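Long-range contacts in aminoacyl-tRNA synthetase-interacting multifunctional protein p43 (Plasmodium vivax, PDB 6IPA), which probably binds tRNA through its C-terminal EMAP II-like domain, as expected of a parasite relative of the synthetase-associated protein AIMP1: residues Gly51-Val56 with Leu68-Gly73; Tyr97-Ala102 with Leu130-Gly135; Glu57-Ala62 with Arg110-His115. All coordinates share one frame; numbering follows the deposited sequence.

Overall arrangement
All three contacts fall within one putative tRNA-binding domain of the OB-fold clan and reach a four-stranded antiparallel sheet, contact 1 with both segments and contacts 2 and 3 with one each; in it strand 48-58 lies between 66-71 and 97-101. Contact 1 pairs 51-56 with 68-73. Contact 2, its centre about 11 Å from that of contact 1, sets the outer strand 97-101 against the 130-135 loop; G51 O and V98 N, 2.6 Å apart, are probably hydrogen-bonded, and V53 CG2 packs on V98 CG1 at 3.7 Å. Contact 3 continues strand 48-58 outward, its centre about 15 Å from that of contact 1 and 22 Å from contact 2's, and joins the sheet to the 107-109/112-114 hairpin.

Contact 1: residues Gly51-Val56 with Leu68-Gly73; sequences GYVEEV and LKINVG
V53 and I70 lie side by side and point the same way on one face of an antiparallel strand pair, V53 CG2 reaching I70 CD1 at 4.1 Å. I70 CG2, anti to the backbone N, lies against the carbonyl of Y52, 3.4 Å from Y52 O. On the other face E55 and K69 also run alongside each other: both CG atoms are anti to their carbonyl carbons, and E55 OE2 touches K69 CD at 3.6 Å. The carboxylate thus meets the aliphatic shaft, while K69 NZ forms its salt bridge with D79. E54, in the bulge, reaches N71, with E54 OE2 3.8 Å from N71 CB and the carboxylate and amide planes 75° apart. Y52 and N71 exchange two backbone bonds. Beyond them a classic beta bulge sets E54 and E55 against K69: E54 N donates to K69 O at 2.7 Å, the bond from E55 N to K69 O is weak, and K69 N returns to E55 O at 3.0 Å. N71 OD1 accepts from G73 N in an Asx turn that starts at the end of the strand. The hairpin lies inside the sheet, with strand 78-82 beside 66-71 and strand 97-101 beside 48-58; V53 and I70 both pack on V98.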
loop_
_atom_site.group_PDB
_atom_site.type_symbol
_atom_site.label_atom_id
_atom_site.label_comp_id
_atom_site.label_asym_id
_atom_site.label_seq_id
_atom_site.Cartn_x
_atom_site.Cartn_y
_atom_site.Cartn_z
ATOM N N GLY A 51 3.708 5.254 5.004
ATOM C CA GLY A 51 2.999 6.029 6.003
ATOM C C GLY A 51 2.965 5.362 7.374
ATOM O O GLY A 51 3.193 4.166 7.520
ATOM N N TYR A 52 2.688 6.167 8.378
ATOM C CA TYR A 52 2.489 5.720 9.771
ATOM C C TYR A 52 1.013 5.751 10.040
ATOM O O TYR A 52 0.389 6.811 9.908
ATOM C CB TYR A 52 3.120 6.717 10.717
ATOM C CG TYR A 52 3.107 6.317 12.166
ATOM C CD1 TYR A 52 3.634 5.099 12.571
ATOM C CD2 TYR A 52 2.607 7.175 13.148
ATOM C CE1 TYR A 52 3.641 4.730 13.908
ATOM C CE2 TYR A 52 2.640 6.832 14.482
ATOM C CZ TYR A 52 3.154 5.600 14.856
ATOM O OH TYR A 52 3.162 5.186 16.161
ATOM N N VAL A 53 0.456 4.592 10.414
ATOM C CA VAL A 53 -0.962 4.504 10.764
ATOM C C VAL A 53 -1.214 5.176 12.133
ATOM O O VAL A 53 -0.888 4.615 13.182
ATOM C CB VAL A 53 -1.413 3.026 10.825
ATOM C CG1 VAL A 53 -2.862 2.948 11.213
ATOM C CG2 VAL A 53 -1.164 2.315 9.478
ATOM N N GLU A 54 -1.768 6.380 12.130
ATOM C CA GLU A 54 -2.109 7.058 13.380
ATOM C C GLU A 54 -3.292 6.464 14.154
ATOM O O GLU A 54 -3.224 6.370 15.366
ATOM C CB GLU A 54 -2.402 8.505 13.077
ATOM C CG GLU A 54 -1.134 9.252 12.733
ATOM C CD GLU A 54 -1.375 10.719 12.595
ATOM O OE1 GLU A 54 -2.562 11.106 12.548
ATOM O OE2 GLU A 54 -0.372 11.461 12.499
ATOM N N GLU A 55 -4.365 6.095 13.450
ATOM C CA GLU A 55 -5.649 5.672 14.054
ATOM C C GLU A 55 -6.343 4.583 13.247
ATOM O O GLU A 55 -6.391 4.659 12.017
ATOM C CB GLU A 55 -6.650 6.820 14.152
ATOM C CG GLU A 55 -6.527 7.706 15.373
ATOM C CD GLU A 55 -7.626 8.769 15.449
ATOM O OE1 GLU A 55 -8.847 8.422 15.538
ATOM O OE2 GLU A 55 -7.265 9.965 15.399
ATOM N N VAL A 56 -6.898 3.591 13.957
ATOM C CA VAL A 56 -7.827 2.628 13.399
ATOM C C VAL A 56 -9.198 2.872 13.996
ATOM O O VAL A 56 -9.345 2.942 15.207
ATOM C CB VAL A 56 -7.422 1.199 13.746
ATOM C CG1 VAL A 56 -8.246 0.201 12.947
ATOM C CG2 VAL A 56 -5.958 1.019 13.468
ATOM N N LEU A 68 -8.857 4.184 8.347
ATOM C CA LEU A 68 -7.499 4.493 8.836
ATOM C C LEU A 68 -7.100 5.908 8.641
ATOM O O LEU A 68 -7.489 6.530 7.680
ATOM C CB LEU A 68 -6.429 3.651 8.150
ATOM C CG LEU A 68 -6.402 2.199 8.589
ATOM C CD1 LEU A 68 -7.739 1.495 8.314
ATOM C CD2 LEU A 68 -5.207 1.514 7.919
ATOM N N LYS A 69 -6.275 6.401 9.557
ATOM C CA LYS A 69 -5.683 7.724 9.439
ATOM C C LYS A 69 -4.185 7.495 9.311
ATOM O O LYS A 69 -3.569 6.890 10.181
ATOM C CB LYS A 69 -6.045 8.621 10.636
ATOM C CG LYS A 69 -7.511 9.024 10.640
ATOM C CD LYS A 69 -7.831 9.957 11.803
ATOM C CE LYS A 69 -9.328 10.232 11.936
ATOM N NZ LYS A 69 -9.774 11.114 10.820
ATOM N N ILE A 70 -3.608 7.929 8.201
ATOM C CA ILE A 70 -2.254 7.533 7.911
ATOM C C ILE A 70 -1.423 8.737 7.492
ATOM O O ILE A 70 -1.796 9.474 6.609
ATOM C CB ILE A 70 -2.213 6.428 6.852
ATOM C CG1 ILE A 70 -3.289 5.348 7.111
ATOM C CG2 ILE A 70 -0.850 5.788 6.897
ATOM C CD1 ILE A 70 -3.066 4.078 6.304
ATOM N N ASN A 71 -0.347 8.980 8.212
ATOM C CA ASN A 71 0.559 10.099 7.953
ATOM C C ASN A 71 1.510 9.637 6.869
ATOM O O ASN A 71 2.281 8.667 7.081
ATOM C CB ASN A 71 1.342 10.404 9.222
ATOM C CG ASN A 71 2.477 11.330 8.985
ATOM O OD1 ASN A 71 2.739 11.775 7.842
ATOM N ND2 ASN A 71 3.205 11.614 10.043
ATOM N N VAL A 72 1.432 10.280 5.705
ATOM C CA VAL A 72 2.270 9.890 4.575
ATOM C C VAL A 72 3.183 11.070 4.185
ATOM O O VAL A 72 3.651 11.159 3.067
ATOM C CB VAL A 72 1.462 9.432 3.362
ATOM C CG1 VAL A 72 0.899 8.054 3.542
ATOM C CG2 VAL A 72 0.339 10.381 3.103
ATOM N N GLY A 73 3.442 11.967 5.125
ATOM C CA GLY A 73 4.443 12.989 4.961
ATOM C C GLY A 73 3.823 14.267 4.543
ATOM O O GLY A 73 4.530 15.227 4.371
#

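Contact 2: residues Tyr97-Ala102 with Leu130-Gly135; sequences YVLVLA and LAPPDG
The face of strand 97-101 that carries Y97 and L99, in an OB-type domain, meets an irregular, proline-containing loop here: Y97 and L99 of this strand, the outermost of the four in its sheet, pack against P132 and L130, which follow strand 126-129. The P132 ring sits between Y97 and L99 and touches both, L99 burying a similar area. Its ring carbon CG lies 3.7 Å from Y97 CB, so the tyrosine joins in through the root of its side chain. The neighbouring ring carbon, P132 CD, comes to 3.3 Å from Y97 O, bringing the proline against the backbone as well as the side chain. L99 approaches the same ring from further along the strand: its CG stands anti to the carbonyl carbon (chi1 -64°), and CD2 reaches P132 CD at 4.0 Å as the leucine and the proline ring run antiparallel, side against side. The other methyl, L99 CD1, is 4.4 Å from L130 CB, so the forked end of the leucine touches both loop residues.

The polar link is indirect. One water donates to Y97 O at 2.9 Å and to L130 O at 3.0 Å. Both oxygens are acceptors, so the water, donating a hydrogen to each, supplies what neither can; they lie 4.4 Å apart. Between the segments, CA atoms stay 5.9 Å apart even at their nearest registered pair, V98 and A131, and no beta bridge forms.

On the opposite face of the strand V98 packs on V53, while L99 and L130 both touch W187 of strand 185-189. The contact therefore lies where the four-stranded sheet meets the strand system containing 185-189. A hydrophobic seam with a water-bridged carbonyl pair joins sheet and loop, consistent with the OB-type core of an EMAP II-like domain packed against its C-terminal part.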
loop_
_atom_site.group_PDB
_atom_site.type_symbol
_atom_site.label_atom_id
_atom_site.label_comp_id
_atom_site.label_asym_id
_atom_site.label_seq_id
_atom_site.Cartn_x
_atom_site.Cartn_y
_atom_site.Cartn_z
ATOM N N TYR A 97 4.015 1.203 10.317
ATOM C CA TYR A 97 4.542 1.870 9.127
ATOM C C TYR A 97 4.069 1.016 7.963
ATOM O O TYR A 97 4.398 -0.169 7.888
ATOM C CB TYR A 97 6.102 1.980 9.182
ATOM C CG TYR A 97 6.582 3.122 10.062
ATOM C CD1 TYR A 97 6.742 4.399 9.556
ATOM C CD2 TYR A 97 6.839 2.926 11.410
ATOM C CE1 TYR A 97 7.163 5.451 10.364
ATOM C CE2 TYR A 97 7.242 3.958 12.232
ATOM C CZ TYR A 97 7.400 5.222 11.704
ATOM O OH TYR A 97 7.827 6.242 12.521
ATOM N N VAL A 98 3.284 1.600 7.056
ATOM C CA VAL A 98 2.697 0.792 5.988
ATOM C C VAL A 98 3.118 1.379 4.662
ATOM O O VAL A 98 3.747 2.461 4.636
ATOM C CB VAL A 98 1.178 0.698 6.114
ATOM C CG1 VAL A 98 0.831 -0.038 7.383
ATOM C CG2 VAL A 98 0.541 2.075 6.129
ATOM N N LEU A 99 2.817 0.630 3.587
ATOM C CA LEU A 99 3.067 1.071 2.208
ATOM C C LEU A 99 1.802 1.516 1.546
ATOM O O LEU A 99 0.921 0.714 1.278
ATOM C CB LEU A 99 3.678 -0.049 1.393
ATOM C CG LEU A 99 5.073 -0.486 1.901
ATOM C CD1 LEU A 99 5.875 -1.083 0.735
ATOM C CD2 LEU A 99 5.890 0.622 2.565
ATOM N N VAL A 100 1.709 2.811 1.286
ATOM C CA VAL A 100 0.510 3.373 0.655
ATOM C C VAL A 100 0.737 3.660 -0.812
ATOM O O VAL A 100 1.670 4.396 -1.139
ATOM C CB VAL A 100 0.100 4.703 1.354
ATOM C CG1 VAL A 100 -1.136 5.293 0.700
ATOM C CG2 VAL A 100 -0.157 4.450 2.834
ATOM N N LEU A 101 -0.119 3.108 -1.676
ATOM C CA LEU A 101 -0.282 3.567 -3.074
ATOM C C LEU A 101 -0.982 4.927 -3.066
ATOM O O LEU A 101 -2.211 5.032 -3.127
ATOM C CB LEU A 101 -1.069 2.555 -3.938
ATOM C CG LEU A 101 -1.340 2.973 -5.390
ATOM C CD1 LEU A 101 -0.044 3.269 -6.107
ATOM C CD2 LEU A 101 -2.087 1.913 -6.213
ATOM N N ALA A 102 -0.178 5.983 -3.036
ATOM C CA ALA A 102 -0.669 7.358 -2.848
ATOM C C ALA A 102 -1.422 8.026 -3.982
ATOM O O ALA A 102 -2.196 8.949 -3.750
ATOM C CB ALA A 102 0.510 8.229 -2.453
ATOM N N LEU A 130 2.431 -5.424 4.074
ATOM C CA LEU A 130 3.851 -5.303 3.629
ATOM C C LEU A 130 4.465 -4.367 4.620
ATOM O O LEU A 130 3.790 -3.469 5.098
ATOM C CB LEU A 130 3.969 -4.754 2.202
ATOM C CG LEU A 130 3.202 -5.537 1.127
ATOM C CD1 LEU A 130 3.368 -4.881 -0.232
ATOM C CD2 LEU A 130 3.603 -7.030 1.086
ATOM N N ALA A 131 5.696 -4.627 5.004
ATOM C CA ALA A 131 6.337 -3.861 6.058
ATOM C C ALA A 131 7.714 -3.324 5.608
ATOM O O ALA A 131 8.530 -4.088 5.034
ATOM C CB ALA A 131 6.495 -4.726 7.317
ATOM N N PRO A 132 7.970 -2.023 5.867
ATOM C CA PRO A 132 9.304 -1.445 5.693
ATOM C C PRO A 132 10.100 -1.740 6.881
ATOM O O PRO A 132 9.560 -1.690 7.931
ATOM C CB PRO A 132 9.055 0.071 5.687
ATOM C CG PRO A 132 7.757 0.240 6.395
ATOM C CD PRO A 132 6.949 -0.975 6.022
ATOM N N PRO A 133 11.393 -2.038 6.736
ATOM C CA PRO A 133 12.174 -2.127 7.959
ATOM C C PRO A 133 12.079 -0.834 8.737
ATOM O O PRO A 133 11.679 0.186 8.208
ATOM C CB PRO A 133 13.593 -2.351 7.459
ATOM C CG PRO A 133 13.411 -2.960 6.113
ATOM C CD PRO A 133 12.201 -2.301 5.536
ATOM N N ASP A 134 12.415 -0.875 10.002
ATOM C CA ASP A 134 12.180 0.283 10.847
ATOM C C ASP A 134 13.177 1.335 10.424
ATOM O O ASP A 134 14.155 0.994 9.772
ATOM C CB ASP A 134 12.309 -0.093 12.331
ATOM C CG ASP A 134 11.222 -1.072 12.788
ATOM O OD1 ASP A 134 10.024 -0.759 12.604
ATOM O OD2 ASP A 134 11.589 -2.139 13.347
ATOM N N GLY A 135 12.897 2.599 10.738
ATOM C CA GLY A 135 13.806 3.732 10.423
ATOM C C GLY A 135 13.428 4.540 9.192
ATOM O O GLY A 135 13.994 5.581 8.909
HETATM O O HOH W 1 3.140 -2.752 7.885
#

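Contact 3: residues Glu57-Ala62 with Arg110-His115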
loop_
_atom_site.group_PDB
_atom_site.type_symbol
_atom_site.label_atom_id
_atom_site.label_comp_id
_atom_site.label_asym_id
_atom_site.label_seq_id
_atom_site.Cartn_x
_atom_site.Cartn_y
_atom_site.Cartn_z
ATOM N N GLU A 57 -10.200 2.975 13.138
ATOM C CA GLU A 57 -11.591 3.157 13.527
ATOM C C GLU A 57 -12.386 2.199 12.645
ATOM O O GLU A 57 -11.875 1.797 11.601
ATOM C CB GLU A 57 -11.991 4.629 13.343
ATOM C CG GLU A 57 -13.463 4.870 13.069
ATOM C CD GLU A 57 -13.971 6.206 13.580
ATOM O OE1 GLU A 57 -13.126 7.070 13.943
ATOM O OE2 GLU A 57 -15.233 6.359 13.641
ATOM N N ILE A 58 -13.573 1.761 13.089
ATOM C CA ILE A 58 -14.457 0.883 12.285
ATOM C C ILE A 58 -15.402 1.795 11.539
ATOM O O ILE A 58 -15.608 2.936 11.936
ATOM C CB ILE A 58 -15.195 -0.197 13.137
ATOM C CG1 ILE A 58 -14.231 -1.328 13.479
ATOM C CG2 ILE A 58 -16.387 -0.838 12.412
ATOM C CD1 ILE A 58 -14.623 -2.138 14.698
ATOM N N HIS A 59 -15.930 1.306 10.423
ATOM C CA HIS A 59 -16.733 2.111 9.508
ATOM C C HIS A 59 -18.191 1.902 9.933
ATOM O O HIS A 59 -18.628 0.748 10.026
ATOM C CB HIS A 59 -16.446 1.636 8.063
ATOM C CG HIS A 59 -16.919 2.567 6.979
ATOM N ND1 HIS A 59 -18.169 3.145 6.977
ATOM C CD2 HIS A 59 -16.322 2.967 5.825
ATOM C CE1 HIS A 59 -18.311 3.883 5.890
ATOM N NE2 HIS A 59 -17.205 3.794 5.172
ATOM N N PRO A 60 -18.938 3.002 10.228
ATOM C CA PRO A 60 -20.320 2.823 10.663
ATOM C C PRO A 60 -21.143 1.993 9.698
ATOM O O PRO A 60 -21.728 0.998 10.119
ATOM C CB PRO A 60 -20.866 4.258 10.745
ATOM C CG PRO A 60 -19.667 5.085 11.041
ATOM C CD PRO A 60 -18.516 4.413 10.340
ATOM N N ASP A 61 -21.166 2.394 8.426
ATOM C CA ASP A 61 -21.992 1.752 7.400
ATOM C C ASP A 61 -21.298 0.685 6.561
ATOM O O ASP A 61 -21.931 0.020 5.755
ATOM C CB ASP A 61 -22.538 2.824 6.468
ATOM C CG ASP A 61 -23.186 3.970 7.222
ATOM O OD1 ASP A 61 -23.794 3.719 8.288
ATOM O OD2 ASP A 61 -23.080 5.123 6.762
ATOM N N ALA A 62 -19.999 0.521 6.719
ATOM C CA ALA A 62 -19.327 -0.563 6.048
ATOM C C ALA A 62 -18.947 -1.569 7.107
ATOM O O ALA A 62 -18.144 -1.294 7.999
ATOM C CB ALA A 62 -18.115 -0.075 5.279
ATOM N N ARG A 110 -19.386 4.922 1.251
ATOM C CA ARG A 110 -20.367 4.878 2.323
ATOM C C ARG A 110 -20.268 5.986 3.312
ATOM O O ARG A 110 -20.219 5.762 4.462
ATOM C CB ARG A 110 -20.437 3.511 2.974
ATOM C CG ARG A 110 -21.117 2.469 2.109
ATOM C CD ARG A 110 -21.331 1.220 2.942
ATOM N NE ARG A 110 -21.988 0.039 2.367
ATOM C CZ ARG A 110 -21.358 -1.041 1.909
ATOM N NH1 ARG A 110 -20.051 -1.093 1.839
ATOM N NH2 ARG A 110 -22.043 -2.057 1.473
ATOM N N GLY A 111 -20.137 7.183 2.835
ATOM C CA GLY A 111 -20.059 8.347 3.647
ATOM C C GLY A 111 -18.645 8.630 4.001
ATOM O O GLY A 111 -18.294 9.745 4.243
ATOM N N ARG A 112 -17.781 7.650 3.836
ATOM C CA ARG A 112 -16.379 7.844 4.191
ATOM C C ARG A 112 -15.338 8.028 3.087
ATOM O O ARG A 112 -15.200 7.204 2.226
ATOM C CB ARG A 112 -15.916 6.732 5.094
ATOM C CG ARG A 112 -16.627 6.715 6.410
ATOM C CD ARG A 112 -16.478 8.000 7.191
ATOM N NE ARG A 112 -17.274 7.920 8.394
ATOM C CZ ARG A 112 -16.803 7.656 9.599
ATOM N NH1 ARG A 112 -15.513 7.470 9.789
ATOM N NH2 ARG A 112 -17.623 7.598 10.619
ATOM N N LYS A 113 -14.573 9.112 3.183
ATOM C CA LYS A 113 -13.524 9.405 2.193
ATOM C C LYS A 113 -12.374 8.436 2.362
ATOM O O LYS A 113 -12.071 8.031 3.482
ATOM C CB LYS A 113 -12.995 10.844 2.331
ATOM C CG LYS A 113 -14.027 11.964 2.139
ATOM C CD LYS A 113 -14.610 12.004 0.729
ATOM C CE LYS A 113 -15.520 13.205 0.514
ATOM N NZ LYS A 113 -16.896 12.939 1.012
ATOM N N SER A 114 -11.761 8.076 1.237
ATOM C CA SER A 114 -10.620 7.164 1.166
ATOM C C SER A 114 -9.620 7.569 0.030
ATOM O O SER A 114 -9.932 7.451 -1.141
ATOM C CB SER A 114 -11.136 5.764 0.903
ATOM O OG SER A 114 -10.060 4.862 0.888
ATOM N N HIS A 115 -8.435 8.023 0.382
ATOM C CA HIS A 115 -7.473 8.568 -0.574
ATOM C C HIS A 115 -6.158 7.804 -0.543
ATOM O O HIS A 115 -5.277 8.144 0.222
ATOM C CB HIS A 115 -7.219 10.040 -0.244
ATOM C CG HIS A 115 -6.323 10.723 -1.216
ATOM N ND1 HIS A 115 -5.644 11.890 -0.915
ATOM C CD2 HIS A 115 -5.974 10.398 -2.485
ATOM C CE1 HIS A 115 -4.934 12.259 -1.963
ATOM N NE2 HIS A 115 -5.105 11.363 -2.916
#
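H59 and R112 face each other where segments 57-62 and 110-115 approach without pairing as strands, their CA atoms 7.8 Å apart, while D61 and R110 come to 6.2 Å. R112 CG lies over one face of the imidazole, 3.5 Å from the ring centroid and 28° off its normal, a CH-pi contact. A62 CB covers the opposite face, and R110 O approaches the edge near the ring plane, 3.0 Å from H59 CE1. The ring is thus packed on both faces, its NE2 hydrogen-bonded to L109 O at the end of strand 107-109. R112 bends at chi2 (-58°), which swings CD off the straight course; its guanidinium then receives P60 CD over one face, with NH2 3.3 Å from P60 CG. At the guanidinium edge E57 OE2 stands 4.0 Å from R112 NH1, too far for a salt bridge, the planes 78° apart. R110 runs extended from CG to NE and lays its CD 3.1 Å from D61 O. The E57-R112 approach would give at most a loose attraction; the segments meet through R112 CB and CG on the imidazole and the R112 guanidinium on P60. The bond to L109 O, with a weak one from D61 N to H59 ND1, suggests a proton on H59 NE2.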